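Long-range contact in alpha-fucosidase (Bifidobacterium bifidum, PDB 2EAB), which probably releases alpha-1,2-linked L-fucose from glycans by hydrolysis, this chain being the catalytic piece of a longer calcium-binding protein: residues P505-Y519 with V531-V543. Sequence-based numbering, arbitrary orientation.
With EDO (1,2-ethanediol), chain G.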
loop_
_atom_site.group_PDB
_atom_site.type_symbol
_atom_site.label_atom_id
_atom_site.label_comp_id
_atom_site.label_asym_id
_atom_site.label_seq_id
_atom_site.Cartn_x
_atom_site.Cartn_y
_atom_site.Cartn_z
ATOM N N PRO A 505 5.647 11.881 -13.846
ATOM C CA PRO A 505 4.218 11.995 -14.110
ATOM C C PRO A 505 3.530 10.668 -14.406
ATOM O O PRO A 505 2.303 10.592 -14.313
ATOM C CB PRO A 505 4.152 12.930 -15.317
ATOM C CG PRO A 505 5.469 12.787 -15.986
ATOM C CD PRO A 505 6.455 12.537 -14.886
ATOM N N ALA A 506 4.295 9.633 -14.755
ATOM C CA ALA A 506 3.699 8.312 -14.946
ATOM C C ALA A 506 3.241 7.687 -13.625
ATOM O O ALA A 506 2.607 6.627 -13.630
ATOM C CB ALA A 506 4.639 7.383 -15.701
ATOM N N ALA A 507 3.546 8.350 -12.508
ATOM C CA ALA A 507 3.018 7.958 -11.207
ATOM C C ALA A 507 1.490 7.888 -11.218
ATOM O O ALA A 507 0.900 7.036 -10.540
ATOM C CB ALA A 507 3.488 8.927 -10.138
ATOM N N VAL A 508 0.847 8.790 -11.960
ATOM C CA VAL A 508 -0.617 8.792 -12.032
ATOM C C VAL A 508 -1.156 7.586 -12.820
ATOM O O VAL A 508 -1.940 6.813 -12.277
ATOM C CB VAL A 508 -1.196 10.156 -12.502
ATOM C CG1 VAL A 508 -2.705 10.066 -12.678
ATOM C CG2 VAL A 508 -0.843 11.243 -11.501
ATOM N N PRO A 509 -0.702 7.381 -14.078
ATOM C CA PRO A 509 -0.976 6.083 -14.707
ATOM C C PRO A 509 -0.758 4.887 -13.767
ATOM O O PRO A 509 -1.622 4.020 -13.661
ATOM C CB PRO A 509 0.004 6.063 -15.887
ATOM C CG PRO A 509 0.078 7.506 -16.303
ATOM C CD PRO A 509 -0.015 8.301 -15.010
ATOM N N TRP A 510 0.372 4.843 -13.069
ATOM C CA TRP A 510 0.655 3.702 -12.209
ATOM C C TRP A 510 -0.380 3.521 -11.092
ATOM O O TRP A 510 -0.935 2.432 -10.936
ATOM C CB TRP A 510 2.059 3.801 -11.633
ATOM C CG TRP A 510 2.584 2.518 -11.054
ATOM C CD1 TRP A 510 1.917 1.328 -10.899
ATOM C CD2 TRP A 510 3.889 2.315 -10.533
ATOM N NE1 TRP A 510 2.744 0.397 -10.326
ATOM C CE2 TRP A 510 3.961 0.981 -10.079
ATOM C CE3 TRP A 510 5.015 3.141 -10.402
ATOM C CZ2 TRP A 510 5.123 0.446 -9.517
ATOM C CZ3 TRP A 510 6.169 2.612 -9.851
ATOM C CH2 TRP A 510 6.213 1.280 -9.407
ATOM N N ILE A 511 -0.645 4.571 -10.317
ATOM C CA ILE A 511 -1.628 4.438 -9.242
ATOM C C ILE A 511 -3.025 4.131 -9.797
ATOM O O ILE A 511 -3.821 3.475 -9.132
ATOM C CB ILE A 511 -1.629 5.665 -8.286
ATOM C CG1 ILE A 511 -2.194 5.288 -6.911
ATOM C CG2 ILE A 511 -2.372 6.853 -8.894
ATOM C CD1 ILE A 511 -1.316 4.316 -6.123
ATOM N N LEU A 512 -3.308 4.583 -11.017
ATOM C CA LEU A 512 -4.556 4.200 -11.676
ATOM C C LEU A 512 -4.690 2.699 -11.900
ATOM O O LEU A 512 -5.814 2.190 -12.002
ATOM C CB LEU A 512 -4.769 4.973 -12.972
ATOM C CG LEU A 512 -5.164 6.442 -12.770
ATOM C CD1 LEU A 512 -5.051 7.201 -14.084
ATOM C CD2 LEU A 512 -6.556 6.599 -12.175
ATOM N N GLN A 513 -3.569 1.985 -11.985
ATOM C CA GLN A 513 -3.652 0.524 -12.033
ATOM C C GLN A 513 -4.301 -0.029 -10.772
ATOM O O GLN A 513 -5.199 -0.870 -10.851
ATOM C CB GLN A 513 -2.289 -0.123 -12.222
ATOM C CG GLN A 513 -1.693 0.060 -13.598
ATOM C CD GLN A 513 -0.500 -0.838 -13.843
ATOM O OE1 GLN A 513 -0.527 -2.020 -13.514
ATOM N NE2 GLN A 513 0.545 -0.286 -14.451
ATOM N N ASN A 514 -3.844 0.437 -9.609
ATOM C CA ASN A 514 -4.424 -0.010 -8.343
ATOM C C ASN A 514 -5.912 0.308 -8.280
ATOM O O ASN A 514 -6.706 -0.478 -7.764
ATOM C CB ASN A 514 -3.737 0.658 -7.147
ATOM C CG ASN A 514 -2.289 0.253 -6.981
ATOM O OD1 ASN A 514 -1.956 -0.585 -6.134
ATOM N ND2 ASN A 514 -1.417 0.868 -7.751
ATOM N N VAL A 515 -6.275 1.468 -8.816
ATOM C CA VAL A 515 -7.666 1.908 -8.845
ATOM C C VAL A 515 -8.500 1.002 -9.756
ATOM O O VAL A 515 -9.563 0.526 -9.349
ATOM C CB VAL A 515 -7.785 3.402 -9.250
ATOM C CG1 VAL A 515 -9.236 3.800 -9.436
ATOM C CG2 VAL A 515 -7.134 4.288 -8.199
ATOM N N TYR A 516 -8.017 0.753 -10.974
ATOM C CA TYR A 516 -8.751 -0.098 -11.905
ATOM C C TYR A 516 -8.937 -1.519 -11.365
ATOM O O TYR A 516 -9.956 -2.163 -11.633
ATOM C CB TYR A 516 -8.105 -0.116 -13.301
ATOM C CG TYR A 516 -8.933 -0.927 -14.270
ATOM C CD1 TYR A 516 -10.149 -0.442 -14.737
ATOM C CD2 TYR A 516 -8.534 -2.201 -14.676
ATOM C CE1 TYR A 516 -10.946 -1.191 -15.595
ATOM C CE2 TYR A 516 -9.331 -2.959 -15.544
ATOM C CZ TYR A 516 -10.535 -2.443 -15.991
ATOM O OH TYR A 516 -11.345 -3.172 -16.840
ATOM N N GLU A 517 -7.961 -2.006 -10.602
ATOM C CA GLU A 517 -8.081 -3.332 -9.999
ATOM C C GLU A 517 -9.306 -3.470 -9.097
ATOM O O GLU A 517 -9.843 -4.566 -8.953
ATOM C CB GLU A 517 -6.810 -3.715 -9.247
ATOM C CG GLU A 517 -5.624 -3.921 -10.162
ATOM C CD GLU A 517 -4.684 -5.002 -9.698
ATOM O OE1 GLU A 517 -4.565 -5.221 -8.473
ATOM O OE2 GLU A 517 -4.060 -5.645 -10.567
ATOM N N ALA A 518 -9.761 -2.371 -8.500
ATOM C CA ALA A 518 -10.983 -2.424 -7.704
ATOM C C ALA A 518 -12.156 -2.917 -8.541
ATOM O O ALA A 518 -13.017 -3.646 -8.035
ATOM C CB ALA A 518 -11.288 -1.073 -7.090
ATOM N N TYR A 519 -12.189 -2.520 -9.813
ATOM C CA TYR A 519 -13.177 -3.051 -10.743
ATOM C C TYR A 519 -12.848 -4.473 -11.210
ATOM O O TYR A 519 -13.729 -5.340 -11.231
ATOM C CB TYR A 519 -13.396 -2.130 -11.949
ATOM C CG TYR A 519 -14.418 -2.710 -12.892
ATOM C CD1 TYR A 519 -15.745 -2.837 -12.484
ATOM C CD2 TYR A 519 -14.069 -3.183 -14.155
ATOM C CE1 TYR A 519 -16.707 -3.390 -13.307
ATOM C CE2 TYR A 519 -15.046 -3.750 -15.001
ATOM C CZ TYR A 519 -16.353 -3.837 -14.554
ATOM O OH TYR A 519 -17.333 -4.379 -15.352
ATOM N N VAL A 531 -13.778 4.463 -12.067
ATOM C CA VAL A 531 -12.463 4.173 -12.636
ATOM C C VAL A 531 -12.416 4.601 -14.098
ATOM O O VAL A 531 -11.392 5.087 -14.578
ATOM C CB VAL A 531 -12.008 2.696 -12.432
ATOM C CG1 VAL A 531 -12.101 2.302 -10.967
ATOM C CG2 VAL A 531 -12.813 1.724 -13.284
ATOM N N TYR A 532 -13.529 4.438 -14.809
ATOM C CA TYR A 532 -13.601 4.907 -16.184
ATOM C C TYR A 532 -13.390 6.418 -16.271
ATOM O O TYR A 532 -12.637 6.888 -17.119
ATOM C CB TYR A 532 -14.917 4.514 -16.867
ATOM C CG TYR A 532 -15.042 5.133 -18.240
ATOM C CD1 TYR A 532 -14.251 4.685 -19.295
ATOM C CD2 TYR A 532 -15.921 6.190 -18.478
ATOM C CE1 TYR A 532 -14.331 5.263 -20.553
ATOM C CE2 TYR A 532 -16.017 6.772 -19.747
ATOM C CZ TYR A 532 -15.219 6.299 -20.775
ATOM O OH TYR A 532 -15.287 6.855 -22.029
ATOM N N ALA A 533 -14.070 7.173 -15.412
ATOM C CA ALA A 533 -13.919 8.625 -15.415
ATOM C C ALA A 533 -12.450 9.027 -15.224
ATOM O O ALA A 533 -11.930 9.858 -15.965
ATOM C CB ALA A 533 -14.816 9.271 -14.361
ATOM N N LEU A 534 -11.782 8.416 -14.251
ATOM C CA LEU A 534 -10.367 8.707 -14.000
ATOM C C LEU A 534 -9.481 8.350 -15.185
ATOM O O LEU A 534 -8.609 9.131 -15.579
ATOM C CB LEU A 534 -9.878 7.972 -12.755
ATOM C CG LEU A 534 -10.358 8.526 -11.413
ATOM C CD1 LEU A 534 -10.173 7.503 -10.304
ATOM C CD2 LEU A 534 -9.641 9.827 -11.069
ATOM N N LEU A 535 -9.713 7.164 -15.743
ATOM C CA LEU A 535 -8.905 6.674 -16.856
ATOM C C LEU A 535 -9.128 7.476 -18.124
ATOM O O LEU A 535 -8.188 7.700 -18.880
ATOM C CB LEU A 535 -9.178 5.194 -17.114
ATOM C CG LEU A 535 -8.528 4.239 -16.112
ATOM C CD1 LEU A 535 -9.182 2.878 -16.173
ATOM C CD2 LEU A 535 -7.027 4.127 -16.363
ATOM N N LYS A 536 -10.369 7.896 -18.348
ATOM C CA LYS A 536 -10.719 8.677 -19.527
ATOM C C LYS A 536 -9.905 9.972 -19.561
ATOM O O LYS A 536 -9.292 10.304 -20.579
ATOM C CB LYS A 536 -12.213 8.993 -19.511
ATOM C CG LYS A 536 -12.702 9.864 -20.656
ATOM C CD LYS A 536 -14.187 10.174 -20.490
ATOM C CE LYS A 536 -14.675 11.145 -21.555
ATOM N NZ LYS A 536 -16.131 11.450 -21.420
ATOM N N GLU A 537 -9.885 10.698 -18.447
ATOM C CA GLU A 537 -9.204 11.982 -18.422
ATOM C C GLU A 537 -7.679 11.833 -18.431
ATOM O O GLU A 537 -7.003 12.623 -19.080
ATOM C CB GLU A 537 -9.681 12.854 -17.257
ATOM C CG GLU A 537 -8.947 14.179 -17.148
ATOM C CD GLU A 537 -9.665 15.227 -16.312
ATOM O OE1 GLU A 537 -10.859 15.060 -15.964
ATOM O OE2 GLU A 537 -9.024 16.251 -16.023
ATOM N N GLU A 538 -7.132 10.844 -17.726
ATOM C CA GLU A 538 -5.681 10.656 -17.769
ATOM C C GLU A 538 -5.207 10.146 -19.134
ATOM O O GLU A 538 -4.121 10.506 -19.592
ATOM C CB GLU A 538 -5.182 9.771 -16.623
ATOM C CG GLU A 538 -3.656 9.788 -16.444
ATOM C CD GLU A 538 -3.110 11.113 -15.920
ATOM O OE1 GLU A 538 -3.930 12.005 -15.584
ATOM O OE2 GLU A 538 -1.863 11.260 -15.851
ATOM N N SER A 539 -6.016 9.315 -19.788
ATOM C CA SER A 539 -5.693 8.863 -21.142
ATOM C C SER A 539 -5.772 10.030 -22.124
ATOM O O SER A 539 -4.897 10.181 -22.976
ATOM C CB SER A 539 -6.593 7.705 -21.579
ATOM O OG SER A 539 -6.380 6.579 -20.749
ATOM N N HIS A 540 -6.808 10.857 -21.988
ATOM C CA HIS A 540 -6.908 12.082 -22.773
ATOM C C HIS A 540 -5.643 12.926 -22.616
ATOM O O HIS A 540 -5.078 13.421 -23.596
ATOM C CB HIS A 540 -8.114 12.902 -22.326
ATOM C CG HIS A 540 -8.326 14.134 -23.141
ATOM N ND1 HIS A 540 -7.807 15.366 -22.803
ATOM C CD2 HIS A 540 -8.985 14.308 -24.308
ATOM C CE1 HIS A 540 -8.156 16.249 -23.724
ATOM N NE2 HIS A 540 -8.867 15.630 -24.649
ATOM N N PHE A 541 -5.210 13.077 -21.369
ATOM C CA PHE A 541 -4.038 13.869 -21.027
ATOM C C PHE A 541 -2.798 13.329 -21.723
ATOM O O PHE A 541 -2.079 14.077 -22.389
ATOM C CB PHE A 541 -3.854 13.879 -19.506
ATOM C CG PHE A 541 -2.664 14.667 -19.033
ATOM C CD1 PHE A 541 -2.487 16.000 -19.410
ATOM C CD2 PHE A 541 -1.726 14.079 -18.196
ATOM C CE1 PHE A 541 -1.382 16.722 -18.970
ATOM C CE2 PHE A 541 -0.633 14.797 -17.737
ATOM C CZ PHE A 541 -0.450 16.121 -18.130
ATOM N N TYR A 542 -2.558 12.030 -21.596
ATOM C CA TYR A 542 -1.374 11.446 -22.203
ATOM C C TYR A 542 -1.407 11.502 -23.718
ATOM O O TYR A 542 -0.423 11.888 -24.342
ATOM C CB TYR A 542 -1.090 10.034 -21.666
ATOM C CG TYR A 542 -0.053 10.121 -20.583
ATOM C CD1 TYR A 542 -0.411 10.451 -19.274
ATOM C CD2 TYR A 542 1.296 9.958 -20.880
ATOM C CE1 TYR A 542 0.554 10.593 -18.284
ATOM C CE2 TYR A 542 2.266 10.098 -19.901
ATOM C CZ TYR A 542 1.887 10.410 -18.605
ATOM O OH TYR A 542 2.838 10.557 -17.626
ATOM N N VAL A 543 -2.542 11.143 -24.307
ATOM C CA VAL A 543 -2.665 11.152 -25.766
ATOM C C VAL A 543 -2.464 12.554 -26.349
ATOM O O VAL A 543 -1.744 12.728 -27.341
ATOM C CB VAL A 543 -4.024 10.558 -26.227
ATOM C CG1 VAL A 543 -4.317 10.899 -27.697
ATOM C CG2 VAL A 543 -4.054 9.054 -26.001
HETATM C C1 EDO G . -0.771 -7.826 -8.848
HETATM O O1 EDO G . -1.274 -9.155 -9.369
HETATM C C2 EDO G . -1.647 -7.499 -7.576
HETATM O O2 EDO G . -3.031 -7.471 -8.005
HETATM O O HOH W 1 0.463 12.753 -14.521
#
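Helices 507-519 and 531-543 run roughly antiparallel, their axes 9.9 Å apart at closest approach and at an angle of 150°, and come closest in backbone where Tyr516 faces Val531 (CA to CA 5.7 Å). Here the two branches of Val531 part: CG1 packs against Val515 CG1 at 3.6 Å, the two side chains running in opposite directions, while CG2 meets Tyr516 CD1, an atom that Leu535 CD1 also reaches. Midway, Leu512 inserts a forked end, CD2 against Leu534 CB (3.6 Å) and CD1 against Glu538 CB. Glu538 leaves its helix with CG anti to the backbone N (chi1 -168°) and then bends at chi2, which lays its carboxylate across Val508; Val508 CG1 lies 3.4 Å from Glu538 CD. A water donates to both Glu538 OE2 (3.1 Å) and Pro505 O (2.8 Å), bridging the buried acid and the Pro505 carbonyl. Replacing Glu538 by alanine is likely to leave the water without its carboxylate acceptor and a gap beside Val508 CG1. Beyond it, Tyr542 CE1 meets Pro509 CG at 3.7 Å. The pair is a helical hairpin of the (alpha/alpha)6 barrel that forms the family 95 catalytic domain, flanked by helix 442-450, which touches Leu512 and Val515, and helix 577-596, which touches Tyr516 and Glu538.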